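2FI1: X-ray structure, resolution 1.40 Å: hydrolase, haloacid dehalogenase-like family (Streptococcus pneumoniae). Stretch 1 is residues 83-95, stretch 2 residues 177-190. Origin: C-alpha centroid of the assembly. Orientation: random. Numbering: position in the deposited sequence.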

ATOM      1  N   LEU A  83      -0.630  -1.679   9.352  1.00 10.18           N
ATOM      2  CA  LEU A  83      -1.575  -2.091   8.309  1.00 10.24           C
ATOM      3  C   LEU A  83      -2.869  -1.306   8.448  1.00 10.64           C
ATOM      4  O   LEU A  83      -3.165  -0.782   9.526  1.00 11.60           O
ATOM      5  CB  LEU A  83      -1.893  -3.586   8.430  1.00 10.06           C
ATOM      6  CG  LEU A  83      -0.720  -4.548   8.278  1.00 10.96           C
ATOM      7  CD1 LEU A  83      -1.211  -5.965   8.554  1.00 11.56           C
ATOM      8  CD2 LEU A  83      -0.101  -4.426   6.891  1.00 11.16           C
ATOM      9  N   PHE A  84      -3.666  -1.243   7.385  1.00 11.19           N
ATOM     10  CA  PHE A  84      -5.034  -0.763   7.553  1.00 11.98           C
ATOM     11  C   PHE A  84      -5.786  -1.703   8.482  1.00 12.68           C
ATOM     12  O   PHE A  84      -5.507  -2.906   8.522  1.00 11.98           O
ATOM     13  CB  PHE A  84      -5.734  -0.608   6.208  1.00 12.58           C
ATOM     14  CG  PHE A  84      -5.364   0.658   5.500  1.00 12.52           C
ATOM     15  CD1 PHE A  84      -5.924   1.862   5.894  1.00 14.67           C
ATOM     16  CD2 PHE A  84      -4.413   0.671   4.498  1.00 12.47           C
ATOM     17  CE1 PHE A  84      -5.562   3.036   5.266  1.00 14.89           C
ATOM     18  CE2 PHE A  84      -4.052   1.839   3.881  1.00 13.05           C
ATOM     19  CZ  PHE A  84      -4.632   3.015   4.255  1.00 13.57           C
ATOM     20  N   GLU A  85      -6.726  -1.157   9.247  1.00 13.45           N
ATOM     21  CA  GLU A  85      -7.472  -1.945  10.209  1.00 14.28           C
ATOM     22  C   GLU A  85      -8.201  -3.072   9.496  1.00 12.99           C
ATOM     23  O   GLU A  85      -8.871  -2.827   8.513  1.00 13.81           O
ATOM     24  CB  GLU A  85      -8.506  -1.068  10.929  1.00 15.42           C
ATOM     25  CG  GLU A  85      -9.211  -1.761  12.078  1.00 19.02           C
ATOM     26  CD  GLU A  85      -8.260  -2.148  13.189  1.00 24.17           C
ATOM     27  OE1 GLU A  85      -7.362  -1.339  13.511  1.00 28.79           O
ATOM     28  OE2 GLU A  85      -8.404  -3.258  13.743  1.00 29.24           O
ATOM     29  N   GLY A  86      -8.040  -4.296   9.986  1.00 12.06           N
ATOM     30  CA  GLY A  86      -8.786  -5.433   9.455  1.00 11.05           C
ATOM     31  C   GLY A  86      -8.124  -6.178   8.310  1.00 10.06           C
ATOM     32  O   GLY A  86      -8.683  -7.137   7.805  1.00  9.71           O
ATOM     33  N   VAL A  87      -6.928  -5.767   7.900  1.00  9.30           N
ATOM     34  CA  VAL A  87      -6.253  -6.437   6.788  1.00  8.85           C
ATOM     35  C   VAL A  87      -6.014  -7.927   7.014  1.00  8.55           C
ATOM     36  O   VAL A  87      -6.369  -8.745   6.171  1.00  7.87           O
ATOM     37  CB  VAL A  87      -4.919  -5.719   6.438  1.00  8.69           C
ATOM     38  CG1 VAL A  87      -3.991  -6.600   5.619  1.00  8.98           C
ATOM     39  CG2 VAL A  87      -5.228  -4.443   5.680  1.00  8.68           C
ATOM     40  N   SER A  88      -5.396  -8.290   8.131  1.00  9.37           N
ATOM     41  CA  SER A  88      -5.016  -9.695   8.303  1.00 10.01           C
ATOM     42  C   SER A  88      -6.242 -10.616   8.356  1.00  9.43           C
ATOM     43  O   SER A  88      -6.223 -11.711   7.782  1.00  9.09           O
ATOM     44  CB  SER A  88      -4.091  -9.869   9.509  1.00 11.07           C
ATOM     45  OG  SER A  88      -4.721  -9.531  10.708  1.00 16.52           O
ATOM     46  N   ASP A  89      -7.328 -10.149   8.970  1.00  8.94           N
ATOM     47  CA  ASP A  89      -8.567 -10.932   9.000  1.00  9.03           C
ATOM     48  C   ASP A  89      -9.175 -11.122   7.610  1.00  8.56           C
ATOM     49  O   ASP A  89      -9.751 -12.157   7.311  1.00  9.14           O
ATOM     50  CB  ASP A  89      -9.621 -10.279   9.891  1.00  9.37           C
ATOM     51  CG  ASP A  89      -9.349 -10.444  11.374  1.00 11.34           C
ATOM     52  OD1 ASP A  89      -8.700 -11.434  11.784  1.00 12.02           O
ATOM     53  OD2 ASP A  89      -9.842  -9.588  12.149  1.00 14.68           O
ATOM     54  N   LEU A  90      -9.090 -10.099   6.754  1.00  8.47           N
ATOM     55  CA  LEU A  90      -9.624 -10.229   5.406  1.00  8.38           C
ATOM     56  C   LEU A  90      -8.787 -11.202   4.586  1.00  7.64           C
ATOM     57  O   LEU A  90      -9.327 -12.045   3.878  1.00  7.35           O
ATOM     58  CB  LEU A  90      -9.745  -8.866   4.706  1.00  8.58           C
ATOM     59  CG  LEU A  90     -10.247  -8.930   3.260  1.00  9.05           C
ATOM     60  CD1 LEU A  90     -11.591  -9.633   3.172  1.00  9.35           C
ATOM     61  CD2 LEU A  90     -10.347  -7.540   2.651  1.00 10.01           C
ATOM     62  N   LEU A  91      -7.466 -11.075   4.681  1.00  7.62           N
ATOM     63  CA  LEU A  91      -6.597 -12.016   3.992  1.00  7.56           C
ATOM     64  C   LEU A  91      -6.924 -13.461   4.412  1.00  7.47           C
ATOM     65  O   LEU A  91      -7.007 -14.364   3.581  1.00  7.29           O
ATOM     66  CB  LEU A  91      -5.127 -11.686   4.247  1.00  7.34           C
ATOM     67  CG  LEU A  91      -4.659 -10.331   3.712  1.00  8.05           C
ATOM     68  CD1 LEU A  91      -3.211 -10.094   4.116  1.00  8.43           C
ATOM     69  CD2 LEU A  91      -4.800 -10.206   2.201  1.00  9.02           C
ATOM     70  N   GLU A  92      -7.154 -13.652   5.708  1.00  8.03           N
ATOM     71  CA  GLU A  92      -7.477 -14.989   6.216  1.00  8.46           C
ATOM     72  C   GLU A  92      -8.821 -15.506   5.713  1.00  8.55           C
ATOM     73  O   GLU A  92      -8.925 -16.657   5.289  1.00  8.75           O
ATOM     74  CB  GLU A  92      -7.449 -15.002   7.737  1.00  8.69           C
ATOM     75  CG  GLU A  92      -7.601 -16.392   8.364  1.00  9.22           C
ATOM     76  CD  GLU A  92      -6.540 -17.392   7.916  1.00 10.75           C
ATOM     77  OE1 GLU A  92      -5.447 -16.994   7.452  1.00  8.68           O
ATOM     78  OE2 GLU A  92      -6.803 -18.609   8.018  1.00 10.50           O
ATOM     79  N   ASP A  93      -9.849 -14.653   5.730  1.00  8.06           N
ATOM     80  CA  ASP A  93     -11.151 -15.092   5.259  1.00  8.82           C
ATOM     81  C   ASP A  93     -11.081 -15.528   3.797  1.00  8.95           C
ATOM     82  O   ASP A  93     -11.706 -16.493   3.391  1.00  9.27           O
ATOM     83  CB  ASP A  93     -12.206 -13.992   5.429  1.00  9.14           C
ATOM     84  CG  ASP A  93     -12.632 -13.783   6.865  1.00 10.66           C
ATOM     85  OD1 ASP A  93     -12.500 -14.717   7.691  1.00 11.57           O
ATOM     86  OD2 ASP A  93     -13.125 -12.685   7.189  1.00  9.76           O
ATOM     87  N   ILE A  94     -10.322 -14.800   2.981  1.00  8.30           N
ATOM     88  CA  ILE A  94     -10.155 -15.166   1.580  1.00  8.45           C
ATOM     89  C   ILE A  94      -9.371 -16.473   1.419  1.00  8.41           C
ATOM     90  O   ILE A  94      -9.748 -17.352   0.627  1.00  9.06           O
ATOM     91  CB  ILE A  94      -9.472 -14.008   0.793  1.00  8.05           C
ATOM     92  CG1 ILE A  94     -10.453 -12.839   0.629  1.00  8.42           C
ATOM     93  CG2 ILE A  94      -8.963 -14.474  -0.553  1.00  8.76           C
ATOM     94  CD1 ILE A  94      -9.790 -11.552   0.156  1.00  8.42           C
ATOM     95  N   SER A  95      -8.265 -16.593   2.146  1.00  9.17           N
ATOM     96  CA  SER A  95      -7.456 -17.805   2.071  1.00  8.94           C
ATOM     97  C   SER A  95      -8.238 -19.033   2.542  1.00  9.94           C
ATOM     98  O   SER A  95      -8.048 -20.127   2.017  1.00 10.16           O
ATOM     99  CB  SER A  95      -6.175 -17.640   2.879  1.00  9.23           C
ATOM    100  OG  SER A  95      -5.351 -16.651   2.275  1.00  8.95           O
ATOM    101  N   LEU A 177     -11.187  -0.093  -6.597  1.00  7.63           N
ATOM    102  CA  LEU A 177     -10.519   1.104  -6.131  1.00  8.40           C
ATOM    103  C   LEU A 177     -10.684   1.174  -4.623  1.00  8.50           C
ATOM    104  O   LEU A 177     -11.751   1.516  -4.105  1.00  8.97           O
ATOM    105  CB  LEU A 177     -11.121   2.334  -6.812  1.00  8.33           C
ATOM    106  CG  LEU A 177     -10.513   3.690  -6.468  1.00  9.41           C
ATOM    107  CD1 LEU A 177      -9.095   3.769  -6.937  1.00 10.12           C
ATOM    108  CD2 LEU A 177     -11.369   4.786  -7.107  1.00  9.48           C
ATOM    109  N   PHE A 178      -9.619   0.815  -3.918  1.00  8.21           N
ATOM    110  CA  PHE A 178      -9.680   0.650  -2.476  1.00  8.35           C
ATOM    111  C   PHE A 178      -9.887   1.951  -1.735  1.00  9.19           C
ATOM    112  O   PHE A 178      -9.148   2.916  -1.957  1.00  9.82           O
ATOM    113  CB  PHE A 178      -8.370   0.035  -1.990  1.00  8.68           C
ATOM    114  CG  PHE A 178      -8.335  -0.197  -0.512  1.00  8.74           C
ATOM    115  CD1 PHE A 178      -8.907  -1.338   0.028  1.00  9.68           C
ATOM    116  CD2 PHE A 178      -7.764   0.736   0.339  1.00 10.23           C
ATOM    117  CE1 PHE A 178      -8.878  -1.548   1.394  1.00 11.03           C
ATOM    118  CE2 PHE A 178      -7.741   0.525   1.700  1.00 11.09           C
ATOM    119  CZ  PHE A 178      -8.296  -0.614   2.216  1.00 10.17           C
ATOM    120  N   THR A 179     -10.873   1.956  -0.840  1.00  9.02           N
ATOM    121  CA  THR A 179     -11.067   3.054   0.098  1.00  9.45           C
ATOM    122  C   THR A 179     -11.029   2.592   1.556  1.00  9.51           C
ATOM    123  O   THR A 179     -10.514   3.298   2.413  1.00 10.70           O
ATOM    124  CB  THR A 179     -12.363   3.820  -0.185  1.00  9.75           C
ATOM    125  OG1 THR A 179     -13.470   2.913  -0.220  1.00 10.08           O
ATOM    126  CG2 THR A 179     -12.274   4.543  -1.527  1.00 11.39           C
ATOM    127  N   SER A 180     -11.574   1.411   1.849  1.00  9.51           N
ATOM    128  CA  SER A 180     -11.486   0.830   3.193  1.00  9.24           C
ATOM    129  C   SER A 180     -11.670  -0.675   3.159  1.00  8.79           C
ATOM    130  O   SER A 180     -12.261  -1.221   2.238  1.00  8.19           O
ATOM    131  CB  SER A 180     -12.522   1.430   4.146  1.00  9.35           C
ATOM    132  OG  SER A 180     -13.841   1.049   3.806  1.00  9.44           O
ATOM    133  N   ILE A 181     -11.176  -1.343   4.189  1.00  9.19           N
ATOM    134  CA  ILE A 181     -11.365  -2.775   4.299  1.00  9.98           C
ATOM    135  C   ILE A 181     -12.850  -3.132   4.452  1.00  9.64           C
ATOM    136  O   ILE A 181     -13.325  -4.072   3.822  1.00  9.02           O
ATOM    137  CB  ILE A 181     -10.522  -3.341   5.477  1.00 10.83           C
ATOM    138  CG1 ILE A 181      -9.014  -3.244   5.155  1.00 12.14           C
ATOM    139  CG2 ILE A 181     -10.915  -4.778   5.787  1.00 11.89           C
ATOM    140  CD1 ILE A 181      -8.530  -4.176   4.079  1.00 12.99           C
ATOM    141  N   VAL A 182     -13.576  -2.372   5.263  1.00 10.25           N
ATOM    142  CA  VAL A 182     -15.008  -2.609   5.442  1.00 11.49           C
ATOM    143  C   VAL A 182     -15.740  -2.547   4.098  1.00 10.16           C
ATOM    144  O   VAL A 182     -16.586  -3.387   3.802  1.00 10.17           O
ATOM    145  CB  VAL A 182     -15.650  -1.608   6.464  1.00 12.50           C
ATOM    146  CG1 VAL A 182     -17.184  -1.617   6.389  1.00 15.16           C
ATOM    147  CG2 VAL A 182     -15.186  -1.916   7.887  1.00 14.70           C
ATOM    148  N   ASN A 183     -15.405  -1.559   3.272  1.00  9.75           N
ATOM    149  CA  ASN A 183     -16.083  -1.438   1.993  1.00  9.36           C
ATOM    150  C   ASN A 183     -15.744  -2.565   1.028  1.00  8.99           C
ATOM    151  O   ASN A 183     -16.605  -3.021   0.276  1.00  9.39           O
ATOM    152  CB  ASN A 183     -15.788  -0.101   1.334  1.00  9.30           C
ATOM    153  CG  ASN A 183     -16.681   0.150   0.156  1.00  9.24           C
ATOM    154  OD1 ASN A 183     -17.911   0.129   0.279  1.00  9.86           O
ATOM    155  ND2 ASN A 183     -16.078   0.357  -1.008  1.00  8.99           N
ATOM    156  N   LEU A 184     -14.487  -3.008   1.030  1.00  8.61           N
ATOM    157  CA  LEU A 184     -14.101  -4.142   0.206  1.00  9.00           C
ATOM    158  C   LEU A 184     -14.842  -5.404   0.659  1.00  8.77           C
ATOM    159  O   LEU A 184     -15.339  -6.160  -0.165  1.00  8.81           O
ATOM    160  CB  LEU A 184     -12.589  -4.342   0.251  1.00  9.15           C
ATOM    161  CG  LEU A 184     -12.036  -5.526  -0.554  1.00  9.00           C
ATOM    162  CD1 LEU A 184     -12.516  -5.516  -1.974  1.00  9.32           C
ATOM    163  CD2 LEU A 184     -10.522  -5.494  -0.499  1.00  9.73           C
ATOM    164  N   ARG A 185     -14.938  -5.609   1.970  1.00  8.76           N
ATOM    165  CA  ARG A 185     -15.748  -6.724   2.489  1.00  9.53           C
ATOM    166  C   ARG A 185     -17.185  -6.642   2.000  1.00 10.10           C
ATOM    167  O   ARG A 185     -17.767  -7.651   1.623  1.00 10.30           O
ATOM    168  CB  ARG A 185     -15.749  -6.731   4.013  1.00  9.46           C
ATOM    169  CG  ARG A 185     -14.474  -7.243   4.636  1.00  9.95           C
ATOM    170  CD  ARG A 185     -14.614  -7.347   6.143  1.00  9.89           C
ATOM    171  NE  ARG A 185     -13.486  -8.042   6.762  1.00  9.37           N
ATOM    172  CZ  ARG A 185     -13.336  -9.363   6.798  1.00  9.31           C
ATOM    173  NH1 ARG A 185     -14.194 -10.172   6.202  1.00  9.91           N
ATOM    174  NH2 ARG A 185     -12.277  -9.864   7.411  1.00  9.71           N
ATOM    175  N   GLN A 186     -17.765  -5.442   2.018  1.00 10.75           N
ATOM    176  CA  GLN A 186     -19.157  -5.268   1.580  1.00 12.47           C
ATOM    177  C   GLN A 186     -19.333  -5.656   0.114  1.00 12.21           C
ATOM    178  O   GLN A 186     -20.315  -6.301  -0.248  1.00 12.74           O
ATOM    179  CB  GLN A 186     -19.617  -3.826   1.838  1.00 13.66           C
ATOM    180  CG  GLN A 186     -21.048  -3.485   1.405  1.00 17.83           C
ATOM    181  CD  GLN A 186     -22.126  -4.174   2.228  1.00 21.45           C
ATOM    182  OE1 GLN A 186     -22.873  -5.012   1.705  1.00 26.21           O
ATOM    183  NE2 GLN A 186     -22.246  -3.801   3.505  1.00 22.74           N
ATOM    184  N   VAL A 187     -18.378  -5.286  -0.732  1.00 12.06           N
ATOM    185  CA  VAL A 187     -18.440  -5.635  -2.146  1.00 13.20           C
ATOM    186  C   VAL A 187     -18.276  -7.147  -2.360  1.00 12.78           C
ATOM    187  O   VAL A 187     -18.856  -7.714  -3.291  1.00 13.81           O
ATOM    188  CB  VAL A 187     -17.396  -4.810  -2.955  1.00 14.01           C
ATOM    189  CG1 VAL A 187     -17.233  -5.341  -4.358  1.00 16.23           C
ATOM    190  CG2 VAL A 187     -17.810  -3.342  -2.965  1.00 14.56           C
ATOM    191  N   LEU A 188     -17.494  -7.790  -1.495  1.00 12.01           N
ATOM    192  CA  LEU A 188     -17.199  -9.225  -1.609  1.00 12.14           C
ATOM    193  C   LEU A 188     -18.151 -10.142  -0.819  1.00 11.53           C
ATOM    194  O   LEU A 188     -18.036 -11.367  -0.930  1.00 12.11           O
ATOM    195  CB  LEU A 188     -15.766  -9.501  -1.146  1.00 12.32           C
ATOM    196  CG  LEU A 188     -14.620  -8.860  -1.940  1.00 13.23           C
ATOM    197  CD1 LEU A 188     -13.293  -9.186  -1.273  1.00 14.07           C
ATOM    198  CD2 LEU A 188     -14.638  -9.329  -3.372  1.00 15.08           C
ATOM    199  N   ASP A 189     -19.052  -9.564  -0.027  1.00 10.81           N
ATOM    200  CA  ASP A 189     -19.948 -10.333   0.852  1.00 11.10           C
ATOM    201  C   ASP A 189     -19.164 -11.221   1.835  1.00 10.88           C
ATOM    202  O   ASP A 189     -19.592 -12.338   2.136  1.00 10.44           O
ATOM    203  CB  ASP A 189     -20.910 -11.232   0.042  1.00 11.69           C
ATOM    204  CG  ASP A 189     -21.846 -10.468  -0.885  1.00 15.00           C
ATOM    205  OD1 ASP A 189     -22.312  -9.381  -0.517  1.00 17.80           O
ATOM    206  OD2 ASP A 189     -22.146 -11.017  -1.966  1.00 19.78           O
ATOM    207  N   ILE A 190     -18.019 -10.764   2.337  1.00 10.68           N
ATOM    208  CA  ILE A 190     -17.172 -11.654   3.153  1.00 10.99           C
ATOM    209  C   ILE A 190     -16.794 -11.055   4.489  1.00 11.21           C
ATOM    210  O   ILE A 190     -16.667 -11.799   5.486  1.00 10.68           O
ATOM    211  CB  ILE A 190     -15.916 -12.077   2.378  1.00 11.77           C
ATOM    212  CG1 ILE A 190     -15.265 -13.295   3.037  1.00 13.23           C
ATOM    213  CG2 ILE A 190     -14.953 -10.911   2.237  1.00 12.83           C
ATOM    214  CD1 ILE A 190     -14.213 -13.914   2.168  1.00 14.49           C
ATOM    215  OXT ILE A 190     -16.589  -9.842   4.612  1.00 10.36           O
TER
HETATM  216  O   HOH W   1     -11.287  -7.382   8.482  1.00  9.85           O

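The strongest polar link is a salt bridge between Arg 185 and Asp 93. Arg 185 NH1 and NH2 both donate to Asp 93 OD2, at 2.9 and 3.0 Å. The carboxylate oxygen lies near the guanidinium plane, where the N-H bonds point. The same group also holds the chain end: Arg 185 NH1 donates to the C-terminal oxygen Ile 190 OXT at 2.9 Å, a second salt bridge. One cation thus serves two carboxylates.

Arg 185 NE is 2.9 Å from water 1, which accepts from it. The water donates in turn to Gly 86 O at 2.7 Å, so it bridges the two stretches. Leu 90 CB lies over one face of the guanidinium, 3.8 Å from Arg 185 NH2.

Helix 87-95 and helix 181-188 point nearly the same way, at 20°, with axes 10.8 Å apart at closest approach. Gly 86 and Ser 180 are the N-caps. Ser 180 OG accepts from Asn 183 N at 3.1 Å, which caps the second helix. Gly 86 ends the central pair of a type II turn from Phe 84 to Val 87. Its phi of 90° suits glycine. A CB there would also press against Ile 181 CG2, at 3.3 Å.

Apolar side chains fill the space between the helices. Leu 90 sits centrally: its CD2 is 3.8 Å from Leu 184 CD2 and 4.1 Å from Ile 181 CD1, while its CD1 is 3.7 Å from Ile 190 CG2. Ile 181 CD1 also meets Val 87 CG2 at 3.7 Å. Farther along, Ile 94 CG1 approaches Ile 190 CD1 at 4.2 Å. Near the helix starts, Phe 178 turns its edge toward the face of Phe 84, with planes at 59° and ring centroids 5.7 Å apart. The contact buries 556 Å² in total.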